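Local structure of glycerol dehydratase (Clostridium butyricum, 1R9D) at residues Cys249-Gly254 with Phe260-Gln265; Leu266-His271 with Trp315-Asp320; Gly345-Glu350 with Tyr406-Ile411; Val416-Thr421 with His692-Asn697. The protein is a B12-independent glycerol dehydratase of the glycyl radical family, a lyase that probably removes water from glycerol by radical chemistry. All blocks are in the same frame, centred on the assembly; numbering follows the deposited sequence.

How the contacts relate
Contacts 1 and 2 form one pair and contacts 3 and 4 another, each pair strung along a shared helix. Helix 260-277 gives its first turns to contact 1 and the next ones to contact 2; their centres lie 13 Å apart, and Cys249 SG comes within 3.8 Å of Phe269 CE2. Helix 408-417 likewise starts in contact 3 and ends in contact 4, again with centres 13 Å apart. Between the pairs there is no touch: contacts 2 and 3 are about 11 Å apart at their nearest atoms. A glycerol molecule is bound about 13 Å from the side chain of His271 in contact 2.

Contact 1 (Cys249-Gly254 with Phe260-Gln265); sequences CSKVSG and FYEACQ
Glu262, Val252 and Gln265 have the most surface buried where 249-254 meets 260-265, and Glu262 faces two different neighbours. Its CB lies 4.0 Å from Val252 CG1, while its carboxylate reaches on to Lys251. The extended lysine chain runs at about a right angle to the glutamate, CG anti to the backbone N (chi1 177°), and NZ bonds OE2 at 2.8 Å in a salt bridge. NZ approaches on the syn side, though 28° out of the carboxylate plane. The same OE2 also accepts from the backbone N of Lys258 and Ser259, so three donors grip one oxygen, which probably favours the ionised carboxylate. Val252 CG1 further rests 3.8 Å from the carbonyl O of Glu262. The other methyl, CG2, is 4.5 Å from Gln265 CG, and Cys249 SG approaches that same CG at 4.3 Å. Both ends of the glutamine amide are bonded elsewhere, NE2 to Val73 O. The pairing joins the last turn of helix 236-252 to the first turns of helix 260-277, two consecutive helices packed through a short loop. Helix 197-230 packs against Cys249, and helix 288-298 against Ala263 and Cys264.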
# COMPACT_ATOMS: atom_id res chain seq x y z
N CYS A 249 -9.83 -37.61 -8.25
CA CYS A 249 -10.01 -36.28 -7.69
C CYS A 249 -9.77 -36.29 -6.18
O CYS A 249 -9.19 -35.35 -5.63
CB CYS A 249 -11.41 -35.75 -7.99
SG CYS A 249 -11.69 -35.27 -9.72
N SER A 250 -10.21 -37.35 -5.51
CA SER A 250 -10.02 -37.45 -4.07
C SER A 250 -8.54 -37.49 -3.70
O SER A 250 -8.14 -36.91 -2.68
CB SER A 250 -10.72 -38.70 -3.52
OG SER A 250 -12.12 -38.51 -3.50
N LYS A 251 -7.73 -38.16 -4.51
CA LYS A 251 -6.31 -38.24 -4.23
C LYS A 251 -5.56 -36.95 -4.55
O LYS A 251 -4.87 -36.40 -3.69
CB LYS A 251 -5.66 -39.38 -5.01
CG LYS A 251 -4.16 -39.42 -4.79
CD LYS A 251 -3.45 -40.41 -5.69
CE LYS A 251 -1.95 -40.31 -5.48
NZ LYS A 251 -1.20 -41.30 -6.29
N VAL A 252 -5.69 -36.46 -5.78
CA VAL A 252 -4.98 -35.24 -6.18
C VAL A 252 -5.58 -33.97 -5.60
O VAL A 252 -5.16 -32.86 -5.94
CB VAL A 252 -4.91 -35.10 -7.72
CG1 VAL A 252 -4.26 -36.33 -8.32
CG2 VAL A 252 -6.30 -34.87 -8.31
N SER A 253 -6.57 -34.11 -4.72
CA SER A 253 -7.17 -32.93 -4.10
C SER A 253 -6.08 -32.20 -3.34
O SER A 253 -6.04 -30.97 -3.32
CB SER A 253 -8.31 -33.34 -3.16
OG SER A 253 -7.90 -34.34 -2.24
N GLY A 254 -5.17 -32.96 -2.73
CA GLY A 254 -4.08 -32.35 -1.98
C GLY A 254 -2.73 -33.00 -2.23
O GLY A 254 -1.69 -32.36 -2.07
N PHE A 260 -0.36 -41.50 -14.79
CA PHE A 260 -0.57 -40.52 -15.85
C PHE A 260 -1.95 -39.86 -15.76
O PHE A 260 -2.07 -38.64 -15.94
CB PHE A 260 -0.40 -41.17 -17.23
CG PHE A 260 -0.32 -40.18 -18.36
CD1 PHE A 260 0.78 -39.33 -18.48
CD2 PHE A 260 -1.33 -40.10 -19.30
CE1 PHE A 260 0.85 -38.40 -19.52
CE2 PHE A 260 -1.27 -39.18 -20.35
CZ PHE A 260 -0.17 -38.32 -20.46
N TYR A 261 -2.98 -40.64 -15.48
CA TYR A 261 -4.33 -40.10 -15.38
C TYR A 261 -4.35 -39.05 -14.27
O TYR A 261 -4.93 -37.97 -14.43
CB TYR A 261 -5.33 -41.22 -15.06
CG TYR A 261 -6.79 -40.93 -15.39
CD1 TYR A 261 -7.28 -39.63 -15.46
CD2 TYR A 261 -7.70 -41.98 -15.56
CE1 TYR A 261 -8.64 -39.38 -15.69
CE2 TYR A 261 -9.05 -41.74 -15.79
CZ TYR A 261 -9.51 -40.44 -15.85
OH TYR A 261 -10.86 -40.22 -16.05
N GLU A 262 -3.72 -39.37 -13.14
CA GLU A 262 -3.66 -38.45 -12.01
C GLU A 262 -2.92 -37.16 -12.39
O GLU A 262 -3.33 -36.07 -12.00
CB GLU A 262 -2.96 -39.11 -10.82
CG GLU A 262 -3.79 -40.19 -10.14
CD GLU A 262 -3.01 -40.97 -9.10
OE1 GLU A 262 -3.60 -41.88 -8.46
OE2 GLU A 262 -1.80 -40.70 -8.91
N ALA A 263 -1.84 -37.29 -13.15
CA ALA A 263 -1.07 -36.13 -13.59
C ALA A 263 -1.92 -35.25 -14.51
O ALA A 263 -1.92 -34.02 -14.37
CB ALA A 263 0.20 -36.57 -14.30
N CYS A 264 -2.65 -35.87 -15.43
CA CYS A 264 -3.50 -35.12 -16.35
C CYS A 264 -4.62 -34.36 -15.64
O CYS A 264 -4.92 -33.21 -15.96
CB CYS A 264 -4.13 -36.06 -17.40
SG CYS A 264 -2.99 -36.68 -18.66
N GLN A 265 -5.24 -35.01 -14.66
CA GLN A 265 -6.33 -34.37 -13.92
C GLN A 265 -5.82 -33.24 -13.02
O GLN A 265 -6.45 -32.19 -12.93
CB GLN A 265 -7.10 -35.39 -13.09
CG GLN A 265 -8.26 -34.77 -12.31
CD GLN A 265 -9.33 -34.19 -13.22
OE1 GLN A 265 -10.12 -34.92 -13.81
NE2 GLN A 265 -9.35 -32.87 -13.33

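Contact 2 (Leu266-His271 with Trp315-Asp320); sequences LFWFIH and WIKLND
Trp268 meets Lys317 because its CG stands anti to the backbone N (chi1 -178°), which carries the indole out from helix 260-277 to lie against Lys317 CB; bends at chi2 and chi3 of the lysine then return its CE to the ring, 3.6 Å from Trp268 NE1. The contact is buried helix-to-helix packing within the pyruvate formate lyase-like part of the chain, joining helix 260-277 to the C-terminal end of helix 304-317, and a CH-pi interaction forms its centre. Lys317 CB sits 3.5 Å from the centroid of the six-membered ring and 4° off its normal, which places it squarely over the face. The two side chains cross at about a right angle. The closest approach is that of Trp268 CH2 to Lys317 O, at 3.2 Å.

Both polar ends are satisfied beyond the pair: Trp268 NE1 donates to Gly74 O, which helps to fix the rotation of the indole, and Lys317 NZ makes a salt bridge with Glu70. Its bond to Asp320 OD1 is weak, and that carboxylate is also paired with Arg67.

Leu318 takes the edge of the tryptophan, its CD2 near the ring plane and 3.8 Å from CZ3. The same methyl group reaches His271, whose imidazole is held at both nitrogens, ND1 by Tyr169 and NE2 by Gln340. Gln340 also donates to Leu318 O, so one glutamine side chain bridges His271 NE2 and the carbonyl of Leu318. Leu318 CD2 lies 3.6 Å from His271 NE2.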
# COMPACT_ATOMS: atom_id res chain seq x y z
N LEU A 266 -4.70 -33.47 -12.34
CA LEU A 266 -4.15 -32.45 -11.45
C LEU A 266 -3.67 -31.26 -12.28
O LEU A 266 -3.81 -30.10 -11.87
CB LEU A 266 -3.01 -33.03 -10.62
CG LEU A 266 -2.32 -32.09 -9.62
CD1 LEU A 266 -3.36 -31.35 -8.79
CD2 LEU A 266 -1.39 -32.89 -8.72
N PHE A 267 -3.10 -31.54 -13.45
CA PHE A 267 -2.64 -30.48 -14.33
C PHE A 267 -3.81 -29.55 -14.63
O PHE A 267 -3.70 -28.33 -14.49
CB PHE A 267 -2.12 -31.04 -15.65
CG PHE A 267 -2.02 -30.02 -16.75
CD1 PHE A 267 -0.96 -29.12 -16.79
CD2 PHE A 267 -3.03 -29.92 -17.71
CE1 PHE A 267 -0.91 -28.13 -17.77
CE2 PHE A 267 -2.99 -28.93 -18.68
CZ PHE A 267 -1.92 -28.03 -18.71
N TRP A 268 -4.93 -30.12 -15.05
CA TRP A 268 -6.09 -29.31 -15.38
C TRP A 268 -6.63 -28.50 -14.20
O TRP A 268 -7.04 -27.36 -14.38
CB TRP A 268 -7.22 -30.15 -15.99
CG TRP A 268 -8.39 -29.30 -16.38
CD1 TRP A 268 -9.62 -29.28 -15.78
CD2 TRP A 268 -8.40 -28.26 -17.36
NE1 TRP A 268 -10.39 -28.28 -16.33
CE2 TRP A 268 -9.66 -27.64 -17.30
CE3 TRP A 268 -7.45 -27.79 -18.29
CZ2 TRP A 268 -10.02 -26.57 -18.13
CZ3 TRP A 268 -7.80 -26.72 -19.11
CH2 TRP A 268 -9.07 -26.12 -19.03
N PHE A 269 -6.63 -29.08 -13.00
CA PHE A 269 -7.12 -28.33 -11.85
C PHE A 269 -6.22 -27.13 -11.58
O PHE A 269 -6.70 -26.04 -11.25
CB PHE A 269 -7.21 -29.21 -10.60
CG PHE A 269 -8.47 -30.02 -10.52
CD1 PHE A 269 -9.72 -29.41 -10.65
CD2 PHE A 269 -8.42 -31.39 -10.29
CE1 PHE A 269 -10.90 -30.16 -10.57
CE2 PHE A 269 -9.59 -32.15 -10.21
CZ PHE A 269 -10.83 -31.53 -10.35
N ILE A 270 -4.91 -27.32 -11.70
CA ILE A 270 -3.98 -26.21 -11.49
C ILE A 270 -4.32 -25.11 -12.50
O ILE A 270 -4.53 -23.95 -12.14
CB ILE A 270 -2.52 -26.64 -11.71
CG1 ILE A 270 -2.09 -27.64 -10.65
CG2 ILE A 270 -1.61 -25.42 -11.69
CD1 ILE A 270 -0.77 -28.32 -10.95
N HIS A 271 -4.37 -25.50 -13.77
CA HIS A 271 -4.66 -24.56 -14.86
C HIS A 271 -6.01 -23.89 -14.68
O HIS A 271 -6.14 -22.67 -14.81
CB HIS A 271 -4.61 -25.30 -16.20
CG HIS A 271 -4.58 -24.39 -17.39
ND1 HIS A 271 -3.41 -23.79 -17.84
CD2 HIS A 271 -5.56 -23.95 -18.21
CE1 HIS A 271 -3.69 -23.03 -18.88
NE2 HIS A 271 -4.98 -23.11 -19.13
N TRP A 315 -6.86 -31.31 -24.37
CA TRP A 315 -6.93 -30.39 -25.50
C TRP A 315 -8.33 -29.78 -25.54
O TRP A 315 -8.49 -28.56 -25.67
CB TRP A 315 -6.64 -31.12 -26.82
CG TRP A 315 -5.29 -30.83 -27.43
CD1 TRP A 315 -5.05 -30.41 -28.71
CD2 TRP A 315 -4.01 -30.96 -26.80
NE1 TRP A 315 -3.69 -30.28 -28.92
CE2 TRP A 315 -3.03 -30.61 -27.76
CE3 TRP A 315 -3.58 -31.34 -25.52
CZ2 TRP A 315 -1.66 -30.63 -27.49
CZ3 TRP A 315 -2.21 -31.36 -25.24
CH2 TRP A 315 -1.27 -31.01 -26.23
N ILE A 316 -9.35 -30.62 -25.42
CA ILE A 316 -10.72 -30.12 -25.46
C ILE A 316 -11.02 -29.17 -24.29
O ILE A 316 -11.67 -28.14 -24.48
CB ILE A 316 -11.74 -31.29 -25.47
CG1 ILE A 316 -11.58 -32.08 -26.78
CG2 ILE A 316 -13.15 -30.75 -25.34
CD1 ILE A 316 -12.47 -33.30 -26.89
N LYS A 317 -10.55 -29.51 -23.09
CA LYS A 317 -10.78 -28.66 -21.92
C LYS A 317 -10.17 -27.27 -22.12
O LYS A 317 -10.75 -26.26 -21.71
CB LYS A 317 -10.18 -29.29 -20.66
CG LYS A 317 -10.84 -30.60 -20.21
CD LYS A 317 -12.34 -30.42 -20.00
CE LYS A 317 -12.66 -29.38 -18.95
NZ LYS A 317 -14.13 -29.13 -18.83
N LEU A 318 -9.01 -27.21 -22.76
CA LEU A 318 -8.36 -25.92 -23.01
C LEU A 318 -9.20 -25.03 -23.93
O LEU A 318 -8.97 -23.82 -24.02
CB LEU A 318 -6.96 -26.15 -23.61
CG LEU A 318 -5.91 -26.71 -22.65
CD1 LEU A 318 -4.79 -27.36 -23.43
CD2 LEU A 318 -5.38 -25.59 -21.75
N ASN A 319 -10.18 -25.62 -24.60
CA ASN A 319 -11.07 -24.88 -25.49
C ASN A 319 -12.36 -24.49 -24.77
O ASN A 319 -13.21 -23.78 -25.32
CB ASN A 319 -11.41 -25.72 -26.72
CG ASN A 319 -10.29 -25.75 -27.75
OD1 ASN A 319 -10.15 -24.84 -28.55
ND2 ASN A 319 -9.48 -26.80 -27.71
N ASP A 320 -12.49 -24.94 -23.53
CA ASP A 320 -13.70 -24.66 -22.75
C ASP A 320 -13.66 -23.27 -22.12
O ASP A 320 -14.71 -22.67 -21.87
CB ASP A 320 -13.86 -25.71 -21.66
CG ASP A 320 -15.28 -25.78 -21.13
OD1 ASP A 320 -15.47 -26.28 -20.00
OD2 ASP A 320 -16.20 -25.33 -21.86

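Contact 3 (Gly345-Glu350 with Tyr406-Ile411); sequences GGQNSE and YNDEVI
The flat amide of Gln347 and the carboxylate of Asp408 meet with their planes 27° apart. Gln347 NE2 directs one N-H to Asp408 OD2 at 3.1 Å, nearly straight (N-H...acceptor angle 170°). The oxygen lies in the amide plane; seen from the aspartate, the amide arrives on the anti side, tilted out of the carboxylate plane. At the amide edge NE2 also donates to a water at 3.0 Å, and this water in turn donates to Glu409 OE2 at 2.9 Å. One amide nitrogen thus links two successive residues of the opposite segment, directly and through solvent.

Gln347 CG sits between its backbone N and carbonyl carbon (chi1 55°), from where the extended chain slides past the aspartate in the opposite direction. CG itself is 3.6 Å from Asp408 OD2, and Gly346 CA lies 4.0 Å from the same oxygen. Arg379 makes a salt bridge with OD2, while Tyr428 OH binds OD1, so both carboxylate oxygens of this buried acid are satisfied; the arginine probably favours the charged form.

Asp408 begins helix 408-417 directly after strand 404-407, with Asn407 at the N-cap and accepting weakly from Glu409 N. The bond thus joins the C-terminal ends of parallel strands 341-344 and 404-407, which flank strand 375-380 in a mixed five-stranded sheet, linked by successive beta-alpha-beta crossovers through helices 357-369 and 386-397.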
# COMPACT_ATOMS: atom_id res chain seq x y z
N GLY A 345 9.30 -30.34 -27.77
CA GLY A 345 10.59 -30.46 -28.41
C GLY A 345 11.60 -29.48 -27.84
O GLY A 345 11.33 -28.81 -26.85
N GLY A 346 12.77 -29.39 -28.48
CA GLY A 346 13.79 -28.48 -28.01
C GLY A 346 14.90 -29.21 -27.27
O GLY A 346 15.01 -30.43 -27.37
N GLN A 347 15.72 -28.48 -26.54
CA GLN A 347 16.82 -29.09 -25.80
C GLN A 347 16.61 -28.94 -24.30
O GLN A 347 15.73 -28.20 -23.87
CB GLN A 347 18.15 -28.45 -26.23
CG GLN A 347 18.20 -26.93 -26.10
CD GLN A 347 19.40 -26.31 -26.82
OE1 GLN A 347 20.55 -26.50 -26.41
NE2 GLN A 347 19.13 -25.57 -27.89
N ASN A 348 17.40 -29.67 -23.52
CA ASN A 348 17.30 -29.57 -22.06
C ASN A 348 18.39 -28.64 -21.54
O ASN A 348 19.11 -28.02 -22.33
CB ASN A 348 17.41 -30.95 -21.39
CG ASN A 348 18.73 -31.65 -21.68
OD1 ASN A 348 19.76 -31.01 -21.89
ND2 ASN A 348 18.71 -32.98 -21.67
N SER A 349 18.51 -28.54 -20.22
CA SER A 349 19.49 -27.65 -19.61
C SER A 349 20.95 -27.92 -19.95
O SER A 349 21.77 -27.01 -19.90
CB SER A 349 19.31 -27.65 -18.09
OG SER A 349 18.16 -26.89 -17.74
N GLU A 350 21.28 -29.16 -20.30
CA GLU A 350 22.66 -29.47 -20.64
C GLU A 350 22.92 -29.39 -22.14
O GLU A 350 23.98 -29.79 -22.62
CB GLU A 350 23.06 -30.84 -20.07
CG GLU A 350 22.21 -32.00 -20.53
CD GLU A 350 22.29 -33.18 -19.56
OE1 GLU A 350 23.41 -33.51 -19.11
OE2 GLU A 350 21.23 -33.78 -19.26
N TYR A 406 9.61 -22.10 -33.35
CA TYR A 406 10.47 -21.17 -32.62
C TYR A 406 11.93 -21.58 -32.69
O TYR A 406 12.27 -22.75 -32.55
CB TYR A 406 10.02 -21.07 -31.16
CG TYR A 406 8.62 -20.53 -31.05
CD1 TYR A 406 7.52 -21.38 -31.12
CD2 TYR A 406 8.39 -19.16 -30.94
CE1 TYR A 406 6.22 -20.88 -31.09
CE2 TYR A 406 7.10 -18.65 -30.91
CZ TYR A 406 6.02 -19.51 -30.99
OH TYR A 406 4.74 -19.01 -30.98
N ASN A 407 12.79 -20.58 -32.86
CA ASN A 407 14.23 -20.79 -33.02
C ASN A 407 15.09 -20.70 -31.76
O ASN A 407 15.38 -19.62 -31.28
CB ASN A 407 14.74 -19.80 -34.08
CG ASN A 407 16.17 -20.05 -34.49
OD1 ASN A 407 16.74 -21.10 -34.19
ND2 ASN A 407 16.76 -19.10 -35.21
N ASP A 408 15.50 -21.86 -31.24
CA ASP A 408 16.35 -21.94 -30.05
C ASP A 408 17.64 -21.15 -30.23
O ASP A 408 18.14 -20.51 -29.30
CB ASP A 408 16.76 -23.39 -29.80
CG ASP A 408 15.74 -24.18 -29.01
OD1 ASP A 408 14.55 -23.80 -28.97
OD2 ASP A 408 16.14 -25.22 -28.45
N GLU A 409 18.19 -21.21 -31.44
CA GLU A 409 19.46 -20.56 -31.75
C GLU A 409 19.48 -19.05 -31.55
O GLU A 409 20.53 -18.46 -31.30
CB GLU A 409 19.89 -20.93 -33.17
CG GLU A 409 19.99 -22.44 -33.43
CD GLU A 409 21.04 -23.15 -32.58
OE1 GLU A 409 22.12 -22.56 -32.37
OE2 GLU A 409 20.79 -24.30 -32.14
N VAL A 410 18.32 -18.40 -31.67
CA VAL A 410 18.22 -16.96 -31.46
C VAL A 410 17.66 -16.68 -30.06
O VAL A 410 18.18 -15.84 -29.33
CB VAL A 410 17.27 -16.29 -32.50
CG1 VAL A 410 16.95 -14.85 -32.07
CG2 VAL A 410 17.92 -16.28 -33.86
N ILE A 411 16.61 -17.41 -29.70
CA ILE A 411 15.96 -17.20 -28.41
C ILE A 411 16.82 -17.40 -27.17
O ILE A 411 16.79 -16.58 -26.26
CB ILE A 411 14.68 -18.06 -28.32
CG1 ILE A 411 13.68 -17.58 -29.37
CG2 ILE A 411 14.09 -17.98 -26.91
CD1 ILE A 411 12.44 -18.45 -29.49
O HOH W 1 21.35 -24.18 -29.34

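Contact 4 (Val416-Thr421 with His692-Asn697); sequences VSRGLT and HFIASN
Arg418 reaches from the end of helix 408-417 to the loop 692-697, and its side chain meets Ser696 along most of its length. CB points toward the loop; chi1 (-69°) puts CG alongside the serine, 3.6 Å from Ser696 OG, and the bend at chi2 turns CD to the same distance from that oxygen. NE comes closest, 2.7 Å from Ser696 OG, but its N-H...acceptor angle is only 120° and the bond is weak; the hydroxyl also has Gln636 OE1 as a stronger partner. The single N-H of NE is shared between this hydroxyl and a water 3.3 Å from NE, which in turn donates a hydrogen bond to Phe693 O at 2.6 Å.

Beyond CZ, NH2 donates to Ile694 O at 3.0 Å. That oxygen lies at the guanidinium edge, 5° out of its plane, and the nitrogen lies in the carbonyl plane. NH2 also binds Asn625 OD1, and the in-plane bond to Ile694 helps to fix the rotation of the guanidinium group.

On the loop, Ala695 centres an inverse gamma turn between the two residues that receive the arginine. At the helix end, Gly419 has positive phi and closes a Schellman motif after Arg418. A helix C-terminus from the pyruvate formate lyase-like region is thereby joined to a loop from the glycine radical region, two sequence regions that together make up a glycyl radical enzyme.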
# COMPACT_ATOMS: atom_id res chain seq x y z
N VAL A 416 19.65 -14.97 -22.47
CA VAL A 416 20.82 -14.84 -21.60
C VAL A 416 21.24 -13.38 -21.58
O VAL A 416 21.71 -12.87 -20.56
CB VAL A 416 22.01 -15.70 -22.10
CG1 VAL A 416 23.22 -15.47 -21.20
CG2 VAL A 416 21.63 -17.18 -22.08
N SER A 417 21.07 -12.71 -22.71
CA SER A 417 21.41 -11.30 -22.83
C SER A 417 20.55 -10.47 -21.88
O SER A 417 20.97 -9.43 -21.38
CB SER A 417 21.19 -10.84 -24.28
OG SER A 417 21.48 -9.46 -24.42
N ARG A 418 19.33 -10.95 -21.61
CA ARG A 418 18.41 -10.26 -20.72
C ARG A 418 18.56 -10.63 -19.24
O ARG A 418 17.79 -10.17 -18.40
CB ARG A 418 16.96 -10.51 -21.16
CG ARG A 418 16.58 -9.86 -22.49
CD ARG A 418 16.43 -8.35 -22.36
NE ARG A 418 16.08 -7.72 -23.63
CZ ARG A 418 15.82 -6.43 -23.79
NH1 ARG A 418 15.86 -5.60 -22.75
NH2 ARG A 418 15.50 -5.95 -25.00
N GLY A 419 19.54 -11.47 -18.92
CA GLY A 419 19.75 -11.82 -17.52
C GLY A 419 19.51 -13.25 -17.07
O GLY A 419 19.84 -13.59 -15.93
N LEU A 420 18.93 -14.09 -17.92
CA LEU A 420 18.70 -15.48 -17.54
C LEU A 420 20.00 -16.26 -17.58
O LEU A 420 20.91 -15.93 -18.34
CB LEU A 420 17.70 -16.15 -18.49
CG LEU A 420 16.21 -15.90 -18.24
CD1 LEU A 420 15.87 -14.45 -18.54
CD2 LEU A 420 15.37 -16.84 -19.10
N THR A 421 20.11 -17.29 -16.74
CA THR A 421 21.31 -18.12 -16.76
C THR A 421 21.18 -18.95 -18.03
O THR A 421 20.09 -19.03 -18.60
CB THR A 421 21.34 -19.09 -15.57
OG1 THR A 421 20.19 -19.95 -15.63
CG2 THR A 421 21.34 -18.33 -14.26
N HIS A 692 16.28 -9.55 -34.45
CA HIS A 692 15.39 -10.40 -33.66
C HIS A 692 15.91 -10.66 -32.25
O HIS A 692 15.21 -11.26 -31.43
CB HIS A 692 15.17 -11.73 -34.39
CG HIS A 692 14.43 -11.60 -35.68
ND1 HIS A 692 13.05 -11.63 -35.75
CD2 HIS A 692 14.87 -11.45 -36.95
CE1 HIS A 692 12.67 -11.50 -37.01
NE2 HIS A 692 13.76 -11.39 -37.76
N PHE A 693 17.13 -10.23 -31.96
CA PHE A 693 17.71 -10.42 -30.64
C PHE A 693 17.24 -9.36 -29.65
O PHE A 693 16.96 -9.66 -28.49
CB PHE A 693 19.25 -10.38 -30.70
CG PHE A 693 19.87 -11.57 -31.40
CD1 PHE A 693 19.94 -11.62 -32.79
CD2 PHE A 693 20.41 -12.62 -30.66
CE1 PHE A 693 20.54 -12.71 -33.44
CE2 PHE A 693 21.01 -13.71 -31.30
CZ PHE A 693 21.07 -13.75 -32.69
N ILE A 694 17.16 -8.11 -30.11
CA ILE A 694 16.75 -7.02 -29.23
C ILE A 694 15.26 -7.09 -28.90
O ILE A 694 14.84 -6.70 -27.81
CB ILE A 694 17.08 -5.64 -29.87
CG1 ILE A 694 16.97 -4.54 -28.82
CG2 ILE A 694 16.14 -5.36 -31.04
CD1 ILE A 694 17.48 -3.18 -29.27
N ALA A 695 14.47 -7.59 -29.84
CA ALA A 695 13.03 -7.74 -29.64
C ALA A 695 12.79 -9.07 -28.92
O ALA A 695 12.12 -9.96 -29.44
CB ALA A 695 12.30 -7.74 -30.99
N SER A 696 13.35 -9.17 -27.72
CA SER A 696 13.27 -10.38 -26.91
C SER A 696 11.89 -10.73 -26.38
O SER A 696 11.71 -11.80 -25.79
CB SER A 696 14.28 -10.30 -25.76
OG SER A 696 14.22 -9.04 -25.12
N ASN A 697 10.92 -9.85 -26.56
CA ASN A 697 9.57 -10.18 -26.12
C ASN A 697 8.91 -10.92 -27.28
O ASN A 697 7.74 -11.30 -27.20
CB ASN A 697 8.78 -8.93 -25.74
CG ASN A 697 7.55 -9.27 -24.91
OD1 ASN A 697 7.64 -10.04 -23.95
ND2 ASN A 697 6.40 -8.69 -25.27
O HOH W 2 17.67 -9.33 -25.99